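Long-range contact in acyl-CoA thioesterase II TesB2 (Mycobacterium marinum, PDB 3U0A), which probably hydrolyses fatty acyl-CoA thioesters to free fatty acids and coenzyme A, as expected of a type II acyl-CoA thioesterase: residues 230-242 with 254-268. Sequence-based numbering, arbitrary orientation.
Sequences GFRADEWLLYDQS and HGKIFTQGGELVAAV. With SO4 (sulfate ion), chain L.
Leu238 and Phe258 form a hydrogen-bonded antiparallel pair, Leu238 N giving to Phe258 O (2.8 Å) and Phe258 N to Leu238 O (2.9 Å). Asp240 and Lys256 make the same reciprocal pair of N-H...O bonds two residues on, and Ser242 N reaches His254 O at 2.9 Å. Strands 237-242 and 254-259 thus run nearly antiparallel, at 156°. On the face bearing Lys256, its NZ bonds weakly to the sulfate, which Lys168 also holds; Asp240 OD1 accepts a hydrogen bond from Gln173 NE2, and its OD2 lies 5.6 Å from Lys256 NZ, too far for a salt bridge, though the opposite charges probably still attract.

Tyr239 dominates the other face. CG1 of Ile257 sits over one face of its ring, a CH-pi contact 3.7 Å from the centroid, while CG of Gln241 lies over the opposite face. With CG roughly anti to the backbone N (chi1 -150°), the Tyr239 ring swings across to Gly255, whose lack of a side chain makes room for CE1. The tyrosine hydroxyl, bonded to Ser197 of helix 186-200, also touches Val268 of strand 264-268. Farther out, branched Val265 packs against Phe231, its CG1 3.9 Å from the phenylalanine CB.

A classic beta bulge puts both Val265 and Ala266 opposite Ile257 in this antiparallel meander of the C-terminal hot-dog domain, where the sheet packs against helix 186-200.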
ATOM      1  N   GLY A 230       8.477  13.577  10.770  1.00 47.94           N
ATOM      2  CA  GLY A 230       8.843  14.792  10.062  1.00 47.93           C
ATOM      3  C   GLY A 230      10.244  14.741   9.482  1.00 47.93           C
ATOM      4  O   GLY A 230      11.157  14.111  10.043  1.00 48.34           O
ATOM      5  N   PHE A 231      10.402  15.411   8.354  1.00 47.50           N
ATOM      6  CA  PHE A 231      11.676  15.473   7.644  1.00 47.44           C
ATOM      7  C   PHE A 231      11.739  16.800   6.884  1.00 47.35           C
ATOM      8  O   PHE A 231      10.815  17.604   6.956  1.00 47.39           O
ATOM      9  CB  PHE A 231      11.767  14.293   6.655  1.00 46.70           C
ATOM     10  CG  PHE A 231      10.697  14.325   5.588  1.00 45.93           C
ATOM     11  CD1 PHE A 231       9.457  13.754   5.815  1.00 45.67           C
ATOM     12  CD2 PHE A 231      10.930  14.969   4.383  1.00 45.54           C
ATOM     13  CE1 PHE A 231       8.468  13.804   4.853  1.00 45.05           C
ATOM     14  CE2 PHE A 231       9.950  15.032   3.416  1.00 44.94           C
ATOM     15  CZ  PHE A 231       8.713  14.448   3.648  1.00 44.71           C
ATOM     16  N   ARG A 232      12.809  17.004   6.133  1.00 47.24           N
ATOM     17  CA  ARG A 232      12.903  18.116   5.215  1.00 47.03           C
ATOM     18  C   ARG A 232      13.419  17.679   3.849  1.00 46.35           C
ATOM     19  O   ARG A 232      14.488  17.077   3.751  1.00 46.42           O
ATOM     20  CB  ARG A 232      13.831  19.157   5.807  1.00 47.81           C
ATOM     21  CG  ARG A 232      13.205  19.982   6.926  1.00 48.53           C
ATOM     22  CD  ARG A 232      13.920  21.312   7.151  1.00 49.22           C
ATOM     23  NE  ARG A 232      13.819  22.196   5.975  1.00 48.78           N
ATOM     24  CZ  ARG A 232      12.884  23.126   5.776  1.00 48.81           C
ATOM     25  NH1 ARG A 232      11.926  23.338   6.669  1.00 49.25           N
ATOM     26  NH2 ARG A 232      12.916  23.852   4.661  1.00 48.44           N
ATOM     27  N   ALA A 233      12.668  17.983   2.789  1.00 45.76           N
ATOM     28  CA  ALA A 233      13.064  17.620   1.433  1.00 45.14           C
ATOM     29  C   ALA A 233      14.140  18.492   0.805  1.00 45.24           C
ATOM     30  O   ALA A 233      14.559  18.187  -0.271  1.00 44.80           O
ATOM     31  CB  ALA A 233      11.863  17.612   0.551  1.00 44.57           C
ATOM     32  N   ASP A 234      14.544  19.587   1.451  1.00 45.83           N
ATOM     33  CA  ASP A 234      15.749  20.316   1.063  1.00 46.04           C
ATOM     34  C   ASP A 234      17.022  19.853   1.834  1.00 46.60           C
ATOM     35  O   ASP A 234      18.082  20.501   1.760  1.00 46.94           O
ATOM     36  CB  ASP A 234      15.561  21.838   1.209  1.00 46.44           C
ATOM     37  CG  ASP A 234      14.962  22.241   2.554  1.00 47.12           C
ATOM     38  OD1 ASP A 234      14.760  21.360   3.420  1.00 47.29           O
ATOM     39  OD2 ASP A 234      14.658  23.440   2.720  1.00 47.51           O
ATOM     40  N   GLU A 235      16.903  18.730   2.546  1.00 46.71           N
ATOM     41  CA  GLU A 235      18.043  18.050   3.176  1.00 47.22           C
ATOM     42  C   GLU A 235      18.119  16.643   2.618  1.00 46.75           C
ATOM     43  O   GLU A 235      17.139  16.148   2.072  1.00 46.14           O
ATOM     44  CB  GLU A 235      17.878  18.023   4.705  1.00 48.00           C
ATOM     45  CG  GLU A 235      18.239  19.354   5.376  1.00 48.75           C
ATOM     46  CD  GLU A 235      18.118  19.346   6.910  1.00 49.65           C
ATOM     47  OE1 GLU A 235      17.747  18.285   7.528  1.00 49.68           O
ATOM     48  OE2 GLU A 235      18.446  20.421   7.500  1.00 50.37           O
ATOM     49  N   TRP A 236      19.267  15.992   2.742  1.00 47.09           N
ATOM     50  CA  TRP A 236      19.417  14.671   2.157  1.00 46.73           C
ATOM     51  C   TRP A 236      18.423  13.652   2.700  1.00 46.59           C
ATOM     52  O   TRP A 236      18.264  13.498   3.931  1.00 47.14           O
ATOM     53  CB  TRP A 236      20.842  14.150   2.325  1.00 47.28           C
ATOM     54  CG  TRP A 236      21.850  14.827   1.413  1.00 47.22           C
ATOM     55  CD1 TRP A 236      22.891  15.659   1.778  1.00 47.83           C
ATOM     56  CD2 TRP A 236      21.950  14.716  -0.053  1.00 46.54           C
ATOM     57  NE1 TRP A 236      23.587  16.065   0.683  1.00 47.54           N
ATOM     58  CE2 TRP A 236      23.078  15.546  -0.445  1.00 46.78           C
ATOM     59  CE3 TRP A 236      21.229  14.042  -1.040  1.00 45.83           C
ATOM     60  CZ2 TRP A 236      23.459  15.702  -1.772  1.00 46.30           C
ATOM     61  CZ3 TRP A 236      21.618  14.203  -2.369  1.00 45.40           C
ATOM     62  CH2 TRP A 236      22.720  15.025  -2.724  1.00 45.62           C
ATOM     63  N   LEU A 237      17.739  12.990   1.761  1.00 45.90           N
ATOM     64  CA  LEU A 237      16.918  11.803   2.010  1.00 45.69           C
ATOM     65  C   LEU A 237      17.524  10.608   1.254  1.00 45.55           C
ATOM     66  O   LEU A 237      17.887  10.728   0.079  1.00 45.19           O
ATOM     67  CB  LEU A 237      15.492  12.034   1.522  1.00 45.06           C
ATOM     68  CG  LEU A 237      14.758  13.221   2.108  1.00 45.19           C
ATOM     69  CD1 LEU A 237      13.518  13.522   1.297  1.00 44.57           C
ATOM     70  CD2 LEU A 237      14.445  13.006   3.597  1.00 45.75           C
ATOM     71  N   LEU A 238      17.643   9.469   1.928  1.00 45.89           N
ATOM     72  CA  LEU A 238      18.018   8.232   1.267  1.00 45.80           C
ATOM     73  C   LEU A 238      16.802   7.370   0.983  1.00 45.30           C
ATOM     74  O   LEU A 238      16.026   7.026   1.884  1.00 45.39           O
ATOM     75  CB  LEU A 238      18.980   7.428   2.101  1.00 46.56           C
ATOM     76  CG  LEU A 238      19.281   5.976   1.673  1.00 46.65           C
ATOM     77  CD1 LEU A 238      20.174   5.936   0.441  1.00 46.55           C
ATOM     78  CD2 LEU A 238      19.949   5.264   2.824  1.00 47.51           C
ATOM     79  N   TYR A 239      16.651   7.037  -0.289  1.00 44.81           N
ATOM     80  CA  TYR A 239      15.606   6.183  -0.711  1.00 44.40           C
ATOM     81  C   TYR A 239      16.140   4.786  -0.875  1.00 44.68           C
ATOM     82  O   TYR A 239      16.849   4.492  -1.822  1.00 44.69           O
ATOM     83  CB  TYR A 239      15.055   6.616  -2.038  1.00 43.79           C
ATOM     84  CG  TYR A 239      13.606   6.282  -2.191  1.00 43.35           C
ATOM     85  CD1 TYR A 239      12.942   5.398  -1.319  1.00 43.47           C
ATOM     86  CD2 TYR A 239      12.879   6.839  -3.221  1.00 42.86           C
ATOM     87  CE1 TYR A 239      11.575   5.123  -1.482  1.00 43.07           C
ATOM     88  CE2 TYR A 239      11.521   6.566  -3.393  1.00 42.51           C
ATOM     89  CZ  TYR A 239      10.859   5.739  -2.534  1.00 42.60           C
ATOM     90  OH  TYR A 239       9.505   5.570  -2.773  1.00 42.26           O
ATOM     91  N   ASP A 240      15.765   3.917   0.038  1.00 44.94           N
ATOM     92  CA  ASP A 240      16.147   2.531  -0.056  1.00 45.26           C
ATOM     93  C   ASP A 240      15.001   1.733  -0.707  1.00 44.78           C
ATOM     94  O   ASP A 240      13.935   1.590  -0.116  1.00 44.58           O
ATOM     95  CB  ASP A 240      16.508   2.020   1.332  1.00 45.94           C
ATOM     96  CG  ASP A 240      17.012   0.632   1.316  1.00 46.40           C
ATOM     97  OD1 ASP A 240      17.666   0.231   0.348  1.00 46.47           O
ATOM     98  OD2 ASP A 240      16.741  -0.060   2.286  1.00 46.75           O
ATOM     99  N   GLN A 241      15.258   1.250  -1.926  1.00 44.65           N
ATOM    100  CA  GLN A 241      14.223   0.698  -2.816  1.00 44.20           C
ATOM    101  C   GLN A 241      14.487  -0.748  -3.158  1.00 44.55           C
ATOM    102  O   GLN A 241      15.616  -1.238  -3.033  1.00 45.12           O
ATOM    103  CB  GLN A 241      14.141   1.450  -4.150  1.00 43.76           C
ATOM    104  CG  GLN A 241      14.133   2.949  -4.060  1.00 43.49           C
ATOM    105  CD  GLN A 241      14.181   3.617  -5.434  1.00 43.13           C
ATOM    106  OE1 GLN A 241      14.861   3.141  -6.336  1.00 43.27           O
ATOM    107  NE2 GLN A 241      13.468   4.726  -5.587  1.00 42.74           N
ATOM    108  N   SER A 242      13.421  -1.418  -3.588  1.00 44.27           N
ATOM    109  CA  SER A 242      13.513  -2.774  -4.087  1.00 44.58           C
ATOM    110  C   SER A 242      12.303  -3.136  -4.935  1.00 44.17           C
ATOM    111  O   SER A 242      11.242  -2.540  -4.813  1.00 43.68           O
ATOM    112  CB  SER A 242      13.671  -3.779  -2.937  1.00 45.11           C
ATOM    113  OG  SER A 242      12.473  -4.501  -2.661  1.00 44.92           O
ATOM    114  N   HIS A 254       8.852  -1.091  -3.897  1.00 42.77           N
ATOM    115  CA  HIS A 254       8.738  -0.869  -2.465  1.00 42.89           C
ATOM    116  C   HIS A 254       9.903  -0.080  -1.985  1.00 43.15           C
ATOM    117  O   HIS A 254      11.056  -0.384  -2.362  1.00 43.48           O
ATOM    118  CB  HIS A 254       8.755  -2.203  -1.739  1.00 43.25           C
ATOM    119  CG  HIS A 254       8.862  -2.067  -0.248  1.00 43.51           C
ATOM    120  ND1 HIS A 254       7.830  -1.689   0.511  1.00 43.28           N
ATOM    121  CD2 HIS A 254       9.957  -2.225   0.616  1.00 44.07           C
ATOM    122  CE1 HIS A 254       8.221  -1.632   1.804  1.00 43.67           C
ATOM    123  NE2 HIS A 254       9.524  -1.956   1.862  1.00 44.16           N
ATOM    124  N   GLY A 255       9.659   0.896  -1.114  1.00 43.09           N
ATOM    125  CA  GLY A 255      10.779   1.558  -0.499  1.00 43.46           C
ATOM    126  C   GLY A 255      10.546   2.245   0.813  1.00 43.63           C
ATOM    127  O   GLY A 255       9.407   2.458   1.200  1.00 43.38           O
ATOM    128  N   LYS A 256      11.661   2.599   1.466  1.00 44.12           N
ATOM    129  CA  LYS A 256      11.671   3.343   2.717  1.00 44.45           C
ATOM    130  C   LYS A 256      12.588   4.540   2.571  1.00 44.61           C
ATOM    131  O   LYS A 256      13.594   4.481   1.907  1.00 44.73           O
ATOM    132  CB  LYS A 256      12.187   2.482   3.860  1.00 45.08           C
ATOM    133  CG  LYS A 256      11.738   1.052   3.808  1.00 45.05           C
ATOM    134  CD  LYS A 256      11.650   0.470   5.208  1.00 45.57           C
ATOM    135  CE  LYS A 256      11.047  -0.943   5.182  1.00 45.51           C
ATOM    136  NZ  LYS A 256      11.982  -1.968   4.627  1.00 45.86           N
ATOM    137  N   ILE A 257      12.231   5.632   3.204  1.00 38.80           N
ATOM    138  CA  ILE A 257      12.975   6.851   3.050  1.00 39.40           C
ATOM    139  C   ILE A 257      13.507   7.288   4.405  1.00 39.89           C
ATOM    140  O   ILE A 257      12.766   7.356   5.377  1.00 39.99           O
ATOM    141  CB  ILE A 257      12.103   7.923   2.385  1.00 39.77           C
ATOM    142  CG1 ILE A 257      11.926   7.587   0.922  1.00 39.51           C
ATOM    143  CG2 ILE A 257      12.752   9.278   2.465  1.00 40.80           C
ATOM    144  CD1 ILE A 257      10.506   7.630   0.460  1.00 39.38           C
ATOM    145  N   PHE A 258      14.815   7.517   4.469  1.00 40.38           N
ATOM    146  CA  PHE A 258      15.459   7.937   5.696  1.00 40.97           C
ATOM    147  C   PHE A 258      16.089   9.314   5.517  1.00 41.98           C
ATOM    148  O   PHE A 258      16.477   9.691   4.410  1.00 42.40           O
ATOM    149  CB  PHE A 258      16.556   7.001   6.076  1.00 41.10           C
ATOM    150  CG  PHE A 258      16.121   5.625   6.311  1.00 40.55           C
ATOM    151  CD1 PHE A 258      15.935   5.174   7.593  1.00 40.75           C
ATOM    152  CD2 PHE A 258      15.983   4.743   5.267  1.00 40.12           C
ATOM    153  CE1 PHE A 258      15.567   3.863   7.836  1.00 40.65           C
ATOM    154  CE2 PHE A 258      15.620   3.436   5.495  1.00 39.91           C
ATOM    155  CZ  PHE A 258      15.403   2.989   6.779  1.00 40.24           C
ATOM    156  N   THR A 259      16.188  10.045   6.617  1.00 42.60           N
ATOM    157  CA  THR A 259      17.016  11.245   6.659  1.00 43.87           C
ATOM    158  C   THR A 259      18.465  10.788   6.775  1.00 44.32           C
ATOM    159  O   THR A 259      18.729   9.590   7.025  1.00 43.70           O
ATOM    160  CB  THR A 259      16.689  12.139   7.877  1.00 44.58           C
ATOM    161  OG1 THR A 259      17.135  11.502   9.077  1.00 44.43           O
ATOM    162  CG2 THR A 259      15.181  12.394   7.971  1.00 44.37           C
ATOM    163  N   GLN A 260      19.392  11.722   6.636  1.00 45.70           N
ATOM    164  CA  GLN A 260      20.788  11.377   6.745  1.00 46.55           C
ATOM    165  C   GLN A 260      21.166  10.962   8.184  1.00 46.49           C
ATOM    166  O   GLN A 260      22.025  10.112   8.385  1.00 46.74           O
ATOM    167  CB  GLN A 260      21.639  12.529   6.280  1.00 48.40           C
ATOM    168  CG  GLN A 260      22.902  12.065   5.582  1.00 49.50           C
ATOM    169  CD  GLN A 260      23.749  13.230   5.101  1.00 51.79           C
ATOM    170  OE1 GLN A 260      23.406  14.398   5.340  1.00 52.53           O
ATOM    171  NE2 GLN A 260      24.853  12.923   4.426  1.00 53.24           N
ATOM    172  N   GLY A 261      20.503  11.527   9.183  1.00 46.39           N
ATOM    173  CA  GLY A 261      20.705  11.091  10.566  1.00 46.41           C
ATOM    174  C   GLY A 261      20.036   9.758  10.902  1.00 45.26           C
ATOM    175  O   GLY A 261      20.075   9.309  12.054  1.00 45.43           O
ATOM    176  N   GLY A 262      19.397   9.127   9.915  1.00 44.30           N
ATOM    177  CA  GLY A 262      18.965   7.733  10.054  1.00 43.54           C
ATOM    178  C   GLY A 262      17.540   7.548  10.501  1.00 42.93           C
ATOM    179  O   GLY A 262      17.156   6.452  10.822  1.00 42.67           O
ATOM    180  N   GLU A 263      16.755   8.619  10.517  1.00 43.02           N
ATOM    181  CA  GLU A 263      15.361   8.528  10.866  1.00 42.81           C
ATOM    182  C   GLU A 263      14.547   8.015   9.689  1.00 41.95           C
ATOM    183  O   GLU A 263      14.612   8.581   8.604  1.00 41.77           O
ATOM    184  CB  GLU A 263      14.801   9.891  11.256  1.00 43.59           C
ATOM    185  CG  GLU A 263      15.425  10.543  12.477  1.00 44.62           C
ATOM    186  CD  GLU A 263      14.991   9.910  13.816  1.00 45.06           C
ATOM    187  OE1 GLU A 263      13.760   9.792  14.078  1.00 45.30           O
ATOM    188  OE2 GLU A 263      15.903   9.555  14.633  1.00 45.47           O
ATOM    189  N   LEU A 264      13.757   6.966   9.926  1.00 41.66           N
ATOM    190  CA  LEU A 264      12.824   6.441   8.935  1.00 41.01           C
ATOM    191  C   LEU A 264      11.586   7.335   8.946  1.00 41.42           C
ATOM    192  O   LEU A 264      10.927   7.454   9.968  1.00 42.20           O
ATOM    193  CB  LEU A 264      12.461   4.974   9.272  1.00 40.97           C
ATOM    194  CG  LEU A 264      11.324   4.322   8.508  1.00 40.60           C
ATOM    195  CD1 LEU A 264      11.600   4.290   7.017  1.00 39.75           C
ATOM    196  CD2 LEU A 264      11.155   2.925   9.038  1.00 41.03           C
ATOM    197  N   VAL A 265      11.291   7.953   7.805  1.00 41.16           N
ATOM    198  CA  VAL A 265      10.296   9.011   7.732  1.00 41.91           C
ATOM    199  C   VAL A 265       9.133   8.700   6.824  1.00 41.69           C
ATOM    200  O   VAL A 265       8.078   9.286   7.025  1.00 42.60           O
ATOM    201  CB  VAL A 265      10.946  10.346   7.294  1.00 42.46           C
ATOM    202  CG1 VAL A 265      12.065  10.716   8.259  1.00 42.91           C
ATOM    203  CG2 VAL A 265      11.498  10.266   5.884  1.00 41.89           C
ATOM    204  N   ALA A 266       9.320   7.796   5.838  1.00 40.70           N
ATOM    205  CA  ALA A 266       8.231   7.313   4.953  1.00 40.47           C
ATOM    206  C   ALA A 266       8.480   5.927   4.321  1.00 39.53           C
ATOM    207  O   ALA A 266       9.629   5.510   4.127  1.00 39.04           O
ATOM    208  CB  ALA A 266       7.891   8.347   3.875  1.00 40.81           C
ATOM    209  N   ALA A 267       7.384   5.202   4.069  1.00 39.58           N
ATOM    210  CA  ALA A 267       7.379   3.910   3.391  1.00 38.98           C
ATOM    211  C   ALA A 267       6.491   4.032   2.186  1.00 38.88           C
ATOM    212  O   ALA A 267       5.515   4.773   2.216  1.00 39.58           O
ATOM    213  CB  ALA A 267       6.871   2.807   4.296  1.00 39.51           C
ATOM    214  N   VAL A 268       6.845   3.353   1.103  1.00 38.23           N
ATOM    215  CA  VAL A 268       6.042   3.406  -0.115  1.00 38.19           C
ATOM    216  C   VAL A 268       5.996   2.038  -0.762  1.00 37.80           C
ATOM    217  O   VAL A 268       7.000   1.336  -0.792  1.00 37.46           O
ATOM    218  CB  VAL A 268       6.619   4.378  -1.179  1.00 38.08           C
ATOM    219  CG1 VAL A 268       5.768   4.358  -2.434  1.00 38.20           C
ATOM    220  CG2 VAL A 268       6.751   5.805  -0.648  1.00 38.74           C
TER
HETATM  221  S   SO4 L 286      11.579  -5.665   3.311  1.00 57.00           S
HETATM  222  O1  SO4 L 286      10.443  -4.714   3.527  1.00 45.44           O
HETATM  223  O2  SO4 L 286      11.058  -7.003   2.795  1.00 47.27           O
HETATM  224  O3  SO4 L 286      12.561  -5.006   2.384  1.00 34.03           O
HETATM  225  O4  SO4 L 286      12.213  -5.904   4.662  1.00 53.32           O